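Long-range contacts in peptidase S15/CocE/NonD (Thaumarchaeota archaeon SCGC AB-539-E09, PDB 4PF1), which probably acts as a serine aminopeptidase with an alpha/beta-hydrolase fold, cleaving residues from the amino end of peptides: residues Y116-P121 with G160-Y165; S186-W191 with A273-L278; G193-H198 with Q296-G301. All coordinates share one frame; numbering follows the deposited sequence.

Contact 1: residues Y116-P121 with G160-Y165; sequences YMMNKP and GSYEGY
Three partners converge on the hydroxyl of Tyr162, the residue that follows Ser161 in what is, by geometry and family, the nucleophile elbow of an alpha/beta hydrolase. The backbone N of Asn119 donates to Tyr162 OH over 2.8 Å, with an N-H...O angle of 146°. Tyr116 reaches in tip to tip, its OH hydrogen-bonded to Tyr162 OH at 2.8 Å. Water 1, in the ring plane at the edge, completes the group at 2.6 Å from Tyr162 OH and donates in turn to the carbonyl O of Met117. The amide of Asn119 lies close to flat on the Tyr162 ring, the two planes 25° apart, with ND2 3.4 Å above the ring plane and displaced toward the rim. The same ND2 also lies over a face of Tyr165, one helical turn on, and Asn119 CB makes a CH-pi contact 4.1 Å from the centroid of the Tyr165 ring. Asn119 thus rests against two aromatic side chains of helix 162-169, both with CG anti to the backbone N (chi1 -156° in Tyr162). Met118 adds a Met-aromatic contact, its SD at the edge of the Tyr162 ring. Further out, the 116-121 loop is fixed from a second subunit, where Ser17 and Asp18 of that neighbouring chain bond Tyr116 N and Met118 N. Lys120 points elsewhere and gives its NZ to Thr131 O and Thr129 OG1. Ser161 itself bonds His328, consistent with a Ser-His-Asp triad. At the far end of the Tyr165 ring, OH stands 2.7 Å from Lys120 O and equally close to Asn119 O, with one proton for the two carbonyls.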
loop_
_atom_site.group_PDB
_atom_site.type_symbol
_atom_site.label_atom_id
_atom_site.label_comp_id
_atom_site.label_asym_id
_atom_site.label_seq_id
_atom_site.Cartn_x
_atom_site.Cartn_y
_atom_site.Cartn_z
ATOM N N TYR A 116 19.532 -36.408 -14.872
ATOM C CA TYR A 116 19.287 -35.704 -13.628
ATOM C C TYR A 116 18.635 -36.604 -12.589
ATOM O O TYR A 116 17.545 -37.134 -12.808
ATOM C CB TYR A 116 18.453 -34.428 -13.850
ATOM C CG TYR A 116 18.156 -33.678 -12.568
ATOM C CD1 TYR A 116 19.176 -33.085 -11.831
ATOM C CD2 TYR A 116 16.865 -33.628 -12.052
ATOM C CE1 TYR A 116 18.917 -32.436 -10.627
ATOM C CE2 TYR A 116 16.591 -32.975 -10.850
ATOM C CZ TYR A 116 17.621 -32.375 -10.144
ATOM O OH TYR A 116 17.365 -31.731 -8.962
ATOM N N MET A 117 19.317 -36.756 -11.448
ATOM C CA MET A 117 18.839 -37.499 -10.290
ATOM C C MET A 117 18.667 -36.515 -9.147
ATOM O O MET A 117 19.647 -35.874 -8.755
ATOM C CB MET A 117 19.829 -38.617 -9.911
ATOM C CG MET A 117 19.716 -39.859 -10.775
ATOM S SD MET A 117 21.030 -41.061 -10.421
ATOM C CE MET A 117 20.416 -41.776 -8.897
ATOM N N MET A 118 17.416 -36.335 -8.662
ATOM C CA MET A 118 17.073 -35.414 -7.566
ATOM C C MET A 118 18.026 -35.622 -6.388
ATOM O O MET A 118 18.092 -36.725 -5.857
ATOM C CB MET A 118 15.606 -35.630 -7.124
ATOM C CG MET A 118 15.180 -34.781 -5.918
ATOM S SD MET A 118 14.916 -33.038 -6.300
ATOM C CE MET A 118 13.438 -33.142 -7.343
ATOM N N ASN A 119 18.791 -34.567 -6.014
ATOM C CA ASN A 119 19.783 -34.604 -4.925
ATOM C C ASN A 119 20.661 -35.852 -5.057
ATOM O O ASN A 119 20.748 -36.650 -4.116
ATOM C CB ASN A 119 19.097 -34.562 -3.543
ATOM C CG ASN A 119 18.288 -33.323 -3.290
ATOM O OD1 ASN A 119 17.055 -33.354 -3.315
ATOM N ND2 ASN A 119 18.961 -32.215 -2.994
ATOM N N LYS A 120 21.249 -36.056 -6.261
ATOM C CA LYS A 120 22.060 -37.229 -6.599
ATOM C C LYS A 120 22.997 -37.606 -5.441
ATOM O O LYS A 120 23.822 -36.785 -5.027
ATOM C CB LYS A 120 22.860 -36.990 -7.889
ATOM C CG LYS A 120 23.362 -38.271 -8.532
ATOM C CD LYS A 120 24.296 -37.981 -9.674
ATOM C CE LYS A 120 24.658 -39.237 -10.420
ATOM N NZ LYS A 120 25.606 -38.962 -11.533
ATOM N N PRO A 121 22.822 -38.811 -4.847
ATOM C CA PRO A 121 23.686 -39.199 -3.722
ATOM C C PRO A 121 25.066 -39.656 -4.187
ATOM O O PRO A 121 25.304 -39.771 -5.391
ATOM C CB PRO A 121 22.908 -40.341 -3.063
ATOM C CG PRO A 121 22.123 -40.954 -4.169
ATOM C CD PRO A 121 21.865 -39.886 -5.199
ATOM N N GLY A 160 22.652 -21.845 -0.592
ATOM C CA GLY A 160 21.538 -22.219 0.269
ATOM C C GLY A 160 20.611 -23.255 -0.334
ATOM O O GLY A 160 20.508 -23.359 -1.560
ATOM N N SER A 161 19.907 -24.018 0.539
ATOM C CA SER A 161 18.933 -25.058 0.162
ATOM C C SER A 161 19.610 -26.175 -0.671
ATOM O O SER A 161 20.524 -26.829 -0.159
ATOM C CB SER A 161 17.753 -24.438 -0.583
ATOM O OG SER A 161 16.607 -25.267 -0.529
ATOM N N TYR A 162 19.186 -26.376 -1.949
ATOM C CA TYR A 162 19.799 -27.354 -2.861
ATOM C C TYR A 162 21.257 -26.961 -3.127
ATOM O O TYR A 162 22.128 -27.828 -3.186
ATOM C CB TYR A 162 19.012 -27.429 -4.182
ATOM C CG TYR A 162 19.162 -28.730 -4.948
ATOM C CD1 TYR A 162 20.369 -29.066 -5.562
ATOM C CD2 TYR A 162 18.068 -29.560 -5.171
ATOM C CE1 TYR A 162 20.497 -30.232 -6.318
ATOM C CE2 TYR A 162 18.185 -30.728 -5.923
ATOM C CZ TYR A 162 19.399 -31.053 -6.506
ATOM O OH TYR A 162 19.514 -32.198 -7.261
ATOM N N GLU A 163 21.523 -25.642 -3.240
ATOM C CA GLU A 163 22.875 -25.108 -3.427
ATOM C C GLU A 163 23.707 -25.311 -2.152
ATOM O O GLU A 163 24.930 -25.344 -2.217
ATOM C CB GLU A 163 22.832 -23.625 -3.826
ATOM C CG GLU A 163 22.166 -23.389 -5.174
ATOM C CD GLU A 163 21.909 -21.941 -5.549
ATOM O OE1 GLU A 163 22.277 -21.039 -4.765
ATOM O OE2 GLU A 163 21.333 -21.711 -6.635
ATOM N N GLY A 164 23.023 -25.464 -1.016
ATOM C CA GLY A 164 23.643 -25.775 0.265
ATOM C C GLY A 164 24.008 -27.242 0.329
ATOM O O GLY A 164 25.053 -27.603 0.873
ATOM N N TYR A 165 23.146 -28.100 -0.258
ATOM C CA TYR A 165 23.364 -29.544 -0.373
ATOM C C TYR A 165 24.586 -29.803 -1.261
ATOM O O TYR A 165 25.429 -30.624 -0.906
ATOM C CB TYR A 165 22.099 -30.240 -0.937
ATOM C CG TYR A 165 22.318 -31.657 -1.428
ATOM C CD1 TYR A 165 22.245 -32.737 -0.556
ATOM C CD2 TYR A 165 22.551 -31.921 -2.777
ATOM C CE1 TYR A 165 22.439 -34.043 -1.004
ATOM C CE2 TYR A 165 22.764 -33.222 -3.232
ATOM C CZ TYR A 165 22.694 -34.282 -2.343
ATOM O OH TYR A 165 22.868 -35.571 -2.782
HETATM O O HOH W 1 21.323 -33.688 -8.403
#

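Contact 2: residues S186-W191 with A273-L278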
loop_
_atom_site.group_PDB
_atom_site.type_symbol
_atom_site.label_atom_id
_atom_site.label_comp_id
_atom_site.label_asym_id
_atom_site.label_seq_id
_atom_site.Cartn_x
_atom_site.Cartn_y
_atom_site.Cartn_z
ATOM N N SER A 186 20.730 -25.773 4.301
ATOM C CA SER A 186 20.953 -26.938 3.446
ATOM C C SER A 186 19.885 -28.020 3.551
ATOM O O SER A 186 19.276 -28.209 4.609
ATOM C CB SER A 186 22.309 -27.563 3.756
ATOM O OG SER A 186 23.360 -26.644 3.505
ATOM N N MET A 187 19.696 -28.762 2.441
ATOM C CA MET A 187 18.837 -29.938 2.385
ATOM C C MET A 187 19.641 -31.081 2.999
ATOM O O MET A 187 20.688 -31.447 2.455
ATOM C CB MET A 187 18.428 -30.250 0.927
ATOM C CG MET A 187 17.587 -29.160 0.272
ATOM S SD MET A 187 17.243 -29.463 -1.487
ATOM C CE MET A 187 16.159 -30.837 -1.369
ATOM N N VAL A 188 19.240 -31.558 4.185
ATOM C CA VAL A 188 20.008 -32.582 4.909
ATOM C C VAL A 188 19.212 -33.884 5.010
ATOM O O VAL A 188 19.721 -34.939 4.629
ATOM C CB VAL A 188 20.465 -32.051 6.295
ATOM C CG1 VAL A 188 21.007 -33.164 7.189
ATOM C CG2 VAL A 188 21.498 -30.942 6.131
ATOM N N ASP A 189 17.982 -33.819 5.531
ATOM C CA ASP A 189 17.136 -34.997 5.622
ATOM C C ASP A 189 15.725 -34.639 5.185
ATOM O O ASP A 189 14.956 -34.054 5.957
ATOM C CB ASP A 189 17.160 -35.608 7.036
ATOM C CG ASP A 189 16.768 -37.077 7.080
ATOM O OD1 ASP A 189 15.812 -37.462 6.365
ATOM O OD2 ASP A 189 17.364 -37.825 7.881
ATOM N N GLY A 190 15.408 -34.998 3.942
ATOM C CA GLY A 190 14.123 -34.725 3.310
ATOM C C GLY A 190 12.941 -35.455 3.915
ATOM O O GLY A 190 11.795 -35.099 3.641
ATOM N N TRP A 191 13.205 -36.476 4.746
ATOM C CA TRP A 191 12.158 -37.262 5.398
ATOM C C TRP A 191 11.994 -36.855 6.862
ATOM O O TRP A 191 10.861 -36.692 7.324
ATOM C CB TRP A 191 12.471 -38.762 5.295
ATOM C CG TRP A 191 11.308 -39.661 5.603
ATOM C CD1 TRP A 191 10.508 -40.299 4.702
ATOM C CD2 TRP A 191 10.843 -40.055 6.901
ATOM N NE1 TRP A 191 9.570 -41.061 5.357
ATOM C CE2 TRP A 191 9.752 -40.931 6.708
ATOM C CE3 TRP A 191 11.236 -39.744 8.216
ATOM C CZ2 TRP A 191 9.063 -41.514 7.777
ATOM C CZ3 TRP A 191 10.541 -40.308 9.271
ATOM C CH2 TRP A 191 9.471 -41.184 9.048
ATOM N N ALA A 273 20.682 -39.326 4.314
ATOM C CA ALA A 273 20.766 -38.317 5.383
ATOM C C ALA A 273 22.181 -37.730 5.442
ATOM O O ALA A 273 23.145 -38.454 5.700
ATOM C CB ALA A 273 20.380 -38.929 6.721
ATOM N N MET A 274 22.302 -36.437 5.105
ATOM C CA MET A 274 23.576 -35.722 5.002
ATOM C C MET A 274 24.335 -35.640 6.323
ATOM O O MET A 274 25.562 -35.669 6.306
ATOM C CB MET A 274 23.362 -34.318 4.425
ATOM C CG MET A 274 22.889 -34.337 2.984
ATOM S SD MET A 274 24.034 -35.235 1.906
ATOM C CE MET A 274 25.191 -33.909 1.524
ATOM N N ASP A 275 23.617 -35.549 7.459
ATOM C CA ASP A 275 24.240 -35.518 8.787
ATOM C C ASP A 275 24.898 -36.872 9.098
ATOM O O ASP A 275 26.025 -36.909 9.585
ATOM C CB ASP A 275 23.206 -35.149 9.873
ATOM C CG ASP A 275 22.049 -36.123 10.003
ATOM O OD1 ASP A 275 21.341 -36.343 8.993
ATOM O OD2 ASP A 275 21.851 -36.660 11.109
ATOM N N LYS A 276 24.207 -37.978 8.765
ATOM C CA LYS A 276 24.697 -39.336 8.998
ATOM C C LYS A 276 25.839 -39.672 8.025
ATOM O O LYS A 276 26.832 -40.278 8.438
ATOM C CB LYS A 276 23.548 -40.350 8.885
ATOM C CG LYS A 276 22.532 -40.233 10.023
ATOM C CD LYS A 276 21.258 -41.025 9.748
ATOM C CE LYS A 276 20.246 -40.906 10.866
ATOM N NZ LYS A 276 19.587 -39.570 10.894
ATOM N N MET A 277 25.723 -39.217 6.754
ATOM C CA MET A 277 26.734 -39.421 5.709
ATOM C C MET A 277 28.044 -38.662 6.045
ATOM O O MET A 277 29.108 -39.281 6.064
ATOM C CB MET A 277 26.179 -38.987 4.334
ATOM C CG MET A 277 27.047 -39.408 3.153
ATOM S SD MET A 277 28.356 -38.210 2.766
ATOM C CE MET A 277 27.427 -37.004 1.829
ATOM N N LEU A 278 27.962 -37.334 6.313
ATOM C CA LEU A 278 29.137 -36.502 6.637
ATOM C C LEU A 278 29.851 -36.959 7.923
ATOM O O LEU A 278 31.062 -36.751 8.054
ATOM C CB LEU A 278 28.753 -35.016 6.758
ATOM C CG LEU A 278 28.574 -34.258 5.439
ATOM C CD1 LEU A 278 27.644 -33.085 5.612
ATOM C CD2 LEU A 278 29.901 -33.776 4.898
HETATM O O HOH W 2 18.885 -37.024 9.909
#
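Asp189 OD2, which lies 3.4 Å from Ala273 CB, is held by water 2 and by the hydroxyl of Tyr265. The water donates to Asp189 OD2 over 2.7 Å and also to Asp275 OD1, so it bridges two carboxylate oxygens of like charge. Lys276 NZ is 4.1 Å from Asp189 OD2, beyond a salt bridge, but would probably ease the negative charge gathered here; Asp275 has a stronger partner in Lys304, which forms a salt bridge with OD2. The other oxygen of Asp189 faces its own loop: OD1 uses its anti lone pair to accept from Trp191 N, closing an Asx turn, and takes Met192 N as well. An alanine in place of Asp189 would probably leave these two amides without their acceptor, water 2 with one mate fewer, and the loop freer to turn. In the alpha/beta-hydrolase fold, the loop 186-191 comes after sheet strand 178-184, whereas the helical segment 273-278 lies at the end of the helix-rich insertion that precedes strand 287-292. The backbone joins the two directly, Met274 N donating to Val188 O over 3.0 Å at a nearly straight 176°, with the donor tilted 32° from the carbonyl plane. This gives an amide of the first helical turn an acceptor from a distant loop. Val188 CG1, anti to its backbone N, reaches the same turn, 3.5 Å from Asp275 N, and its side chain crosses that of Asp275 at about a right angle. Met274 CB packs on CG1 of Val188, while CG of Met274 rests against Met187 O.

Contact 3: residues G193-H198 with Q296-G301. With GOL (glycerol), chain I.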
loop_
_atom_site.group_PDB
_atom_site.type_symbol
_atom_site.label_atom_id
_atom_site.label_comp_id
_atom_site.label_asym_id
_atom_site.label_seq_id
_atom_site.Cartn_x
_atom_site.Cartn_y
_atom_site.Cartn_z
ATOM N N GLY A 193 12.853 -34.018 8.575
ATOM C CA GLY A 193 12.275 -32.697 8.814
ATOM C C GLY A 193 12.644 -31.568 7.878
ATOM O O GLY A 193 12.533 -30.400 8.262
ATOM N N ASP A 194 13.045 -31.875 6.639
ATOM C CA ASP A 194 13.374 -30.795 5.723
ATOM C C ASP A 194 12.242 -30.553 4.685
ATOM O O ASP A 194 11.171 -30.099 5.080
ATOM C CB ASP A 194 14.763 -30.968 5.085
ATOM C CG ASP A 194 15.919 -30.603 6.021
ATOM O OD1 ASP A 194 15.726 -29.728 6.899
ATOM O OD2 ASP A 194 17.015 -31.180 5.866
ATOM N N ASP A 195 12.474 -30.814 3.387
ATOM C CA ASP A 195 11.528 -30.437 2.325
ATOM C C ASP A 195 10.356 -31.385 2.039
ATOM O O ASP A 195 9.257 -30.892 1.786
ATOM C CB ASP A 195 12.275 -30.205 1.009
ATOM C CG ASP A 195 13.176 -28.996 1.045
ATOM O OD1 ASP A 195 12.651 -27.866 1.057
ATOM O OD2 ASP A 195 14.404 -29.181 1.058
ATOM N N TRP A 196 10.599 -32.700 1.937
ATOM C CA TRP A 196 9.575 -33.647 1.473
ATOM C C TRP A 196 8.648 -34.153 2.587
ATOM O O TRP A 196 7.443 -34.245 2.362
ATOM C CB TRP A 196 10.218 -34.827 0.715
ATOM C CG TRP A 196 11.441 -34.448 -0.085
ATOM C CD1 TRP A 196 12.698 -34.960 0.051
ATOM C CD2 TRP A 196 11.532 -33.418 -1.086
ATOM N NE1 TRP A 196 13.568 -34.317 -0.799
ATOM C CE2 TRP A 196 12.879 -33.362 -1.507
ATOM C CE3 TRP A 196 10.606 -32.527 -1.658
ATOM C CZ2 TRP A 196 13.310 -32.495 -2.518
ATOM C CZ3 TRP A 196 11.046 -31.632 -2.623
ATOM C CH2 TRP A 196 12.383 -31.622 -3.042
ATOM N N PHE A 197 9.199 -34.494 3.762
ATOM C CA PHE A 197 8.419 -34.964 4.915
ATOM C C PHE A 197 8.938 -34.352 6.217
ATOM O O PHE A 197 10.122 -34.025 6.314
ATOM C CB PHE A 197 8.473 -36.511 5.057
ATOM C CG PHE A 197 8.080 -37.375 3.880
ATOM C CD1 PHE A 197 8.977 -37.613 2.841
ATOM C CD2 PHE A 197 6.894 -38.098 3.896
ATOM C CE1 PHE A 197 8.641 -38.464 1.785
ATOM C CE2 PHE A 197 6.556 -38.949 2.836
ATOM C CZ PHE A 197 7.433 -39.128 1.790
ATOM N N HIS A 198 8.061 -34.264 7.236
ATOM C CA HIS A 198 8.410 -33.886 8.604
ATOM C C HIS A 198 7.959 -35.013 9.510
ATOM O O HIS A 198 6.757 -35.186 9.725
ATOM C CB HIS A 198 7.788 -32.540 9.016
ATOM C CG HIS A 198 8.541 -31.341 8.528
ATOM N ND1 HIS A 198 8.599 -30.182 9.271
ATOM C CD2 HIS A 198 9.206 -31.148 7.366
ATOM C CE1 HIS A 198 9.295 -29.323 8.544
ATOM N NE2 HIS A 198 9.675 -29.859 7.387
ATOM N N GLN A 296 11.089 -21.961 6.657
ATOM C CA GLN A 296 9.865 -22.675 6.280
ATOM C C GLN A 296 10.126 -23.857 5.310
ATOM O O GLN A 296 9.171 -24.518 4.883
ATOM C CB GLN A 296 8.839 -21.684 5.679
ATOM C CG GLN A 296 9.124 -21.228 4.226
ATOM C CD GLN A 296 10.192 -20.160 4.057
ATOM O OE1 GLN A 296 10.894 -19.771 4.996
ATOM N NE2 GLN A 296 10.359 -19.685 2.825
ATOM N N GLU A 297 11.406 -24.142 4.983
ATOM C CA GLU A 297 11.720 -25.221 4.050
ATOM C C GLU A 297 12.720 -26.235 4.615
ATOM O O GLU A 297 12.501 -27.437 4.459
ATOM C CB GLU A 297 12.225 -24.654 2.716
ATOM C CG GLU A 297 11.122 -23.992 1.899
ATOM C CD GLU A 297 11.444 -23.632 0.461
ATOM O OE1 GLU A 297 10.602 -22.959 -0.177
ATOM O OE2 GLU A 297 12.517 -24.040 -0.039
ATOM N N ASP A 298 13.814 -25.768 5.249
ATOM C CA ASP A 298 14.854 -26.659 5.793
ATOM C C ASP A 298 15.239 -26.250 7.224
ATOM O O ASP A 298 16.371 -25.825 7.471
ATOM C CB ASP A 298 16.092 -26.668 4.870
ATOM C CG ASP A 298 15.802 -27.177 3.474
ATOM O OD1 ASP A 298 15.762 -28.403 3.291
ATOM O OD2 ASP A 298 15.617 -26.345 2.571
ATOM N N ILE A 299 14.287 -26.397 8.169
ATOM C CA ILE A 299 14.455 -26.015 9.581
ATOM C C ILE A 299 15.195 -27.102 10.416
ATOM O O ILE A 299 15.616 -26.827 11.544
ATOM C CB ILE A 299 13.060 -25.671 10.195
ATOM C CG1 ILE A 299 13.180 -24.665 11.359
ATOM C CG2 ILE A 299 12.251 -26.929 10.572
ATOM C CD1 ILE A 299 12.018 -23.721 11.491
ATOM N N TYR A 300 15.346 -28.316 9.860
ATOM C CA TYR A 300 15.953 -29.467 10.543
ATOM C C TYR A 300 17.465 -29.582 10.280
ATOM O O TYR A 300 18.234 -29.883 11.202
ATOM C CB TYR A 300 15.236 -30.758 10.081
ATOM C CG TYR A 300 15.855 -32.056 10.553
ATOM C CD1 TYR A 300 15.422 -32.672 11.722
ATOM C CD2 TYR A 300 16.800 -32.721 9.778
ATOM C CE1 TYR A 300 15.975 -33.876 12.153
ATOM C CE2 TYR A 300 17.375 -33.915 10.207
ATOM C CZ TYR A 300 16.952 -34.495 11.392
ATOM O OH TYR A 300 17.482 -35.692 11.798
ATOM N N GLY A 301 17.850 -29.393 9.024
ATOM C CA GLY A 301 19.205 -29.579 8.521
ATOM C C GLY A 301 20.387 -28.976 9.257
ATOM O O GLY A 301 21.277 -29.710 9.699
HETATM C C1 GOL I . 13.652 -27.220 -2.649
HETATM O O1 GOL I . 14.514 -27.518 -1.558
HETATM C C2 GOL I . 12.294 -26.770 -2.161
HETATM O O2 GOL I . 12.015 -25.456 -2.661
HETATM C C3 GOL I . 11.243 -27.742 -2.646
HETATM O O3 GOL I . 9.935 -27.197 -2.520
HETATM O O HOH W 3 11.924 -27.939 7.083
#
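Gly193 presses its backbone against Tyr300: with CG anti to the backbone N (chi1 172°), the ring is laid against Gly193, whose N lies over one face, toward the rim, and Gly193 O is 3.3 Å from Tyr300 CB. A side chain on Gly193 would run into that CB. Water 3 links the two loops further, accepting from Ile299 N and lying 2.8 Å from Gly193 O. Asp194 follows, and its OD1 receives Gly301 N on the syn lone pair over 3.0 Å, with a weak bond from Tyr300 N. Because Gly301 opens helix 301-309, the helix dipole would probably stabilise this carboxylate's charge; OD2 meanwhile takes Val188 N and Asp189 N. Next comes Asp195, whose OD2 lies only 2.7 Å from Asp298 OD1, close enough that one acid probably carries a proton; the carboxylate planes stand 77° apart. This is the edge of the probable active-site pocket of the hydrolase: Asp295, the likely triad acid, accepts from Glu297 N and Asp298 N. A glycerol, probably from the crystallisation liquor, gives O2 to Glu297 OE2 over 3.0 Å and bonds weakly through O1 to Asp195 OD2, while Glu297 OE1 accepts from Trp453 NE1. Trp196 has Asp195 CB over the centre of one face, and its CZ3 is 3.9 Å from glycerol C3. His198 turns back, donating NE2 in its ring plane to Asp194 O over 2.8 Å, while ND1 bonds Asp531.

In the fold
The three contacts lie around the probable active site, with centres about 11 Å apart for contacts 1 and 2, about 10 Å for contacts 2 and 3, and about 14 Å for contacts 1 and 3. Contacts 2 and 3 interlock along the chain, their segments alternating, and are stitched by Val188 N to Asp194 OD2 at 2.8 Å and Gly190 O to Phe197 N at 2.7 Å. Contact 1 meets contact 2 where Tyr165 CE1 lies 3.5 Å from Met274 SD. Met187 touches both neighbours, with SD 3.6 Å from Tyr162 CA and CG 3.3 Å from Asp195 OD2. The likely nucleophile, Ser161, meets contact 3 directly, OG 3.4 Å from Asp298 OD2, and also bonds the glycerol held there.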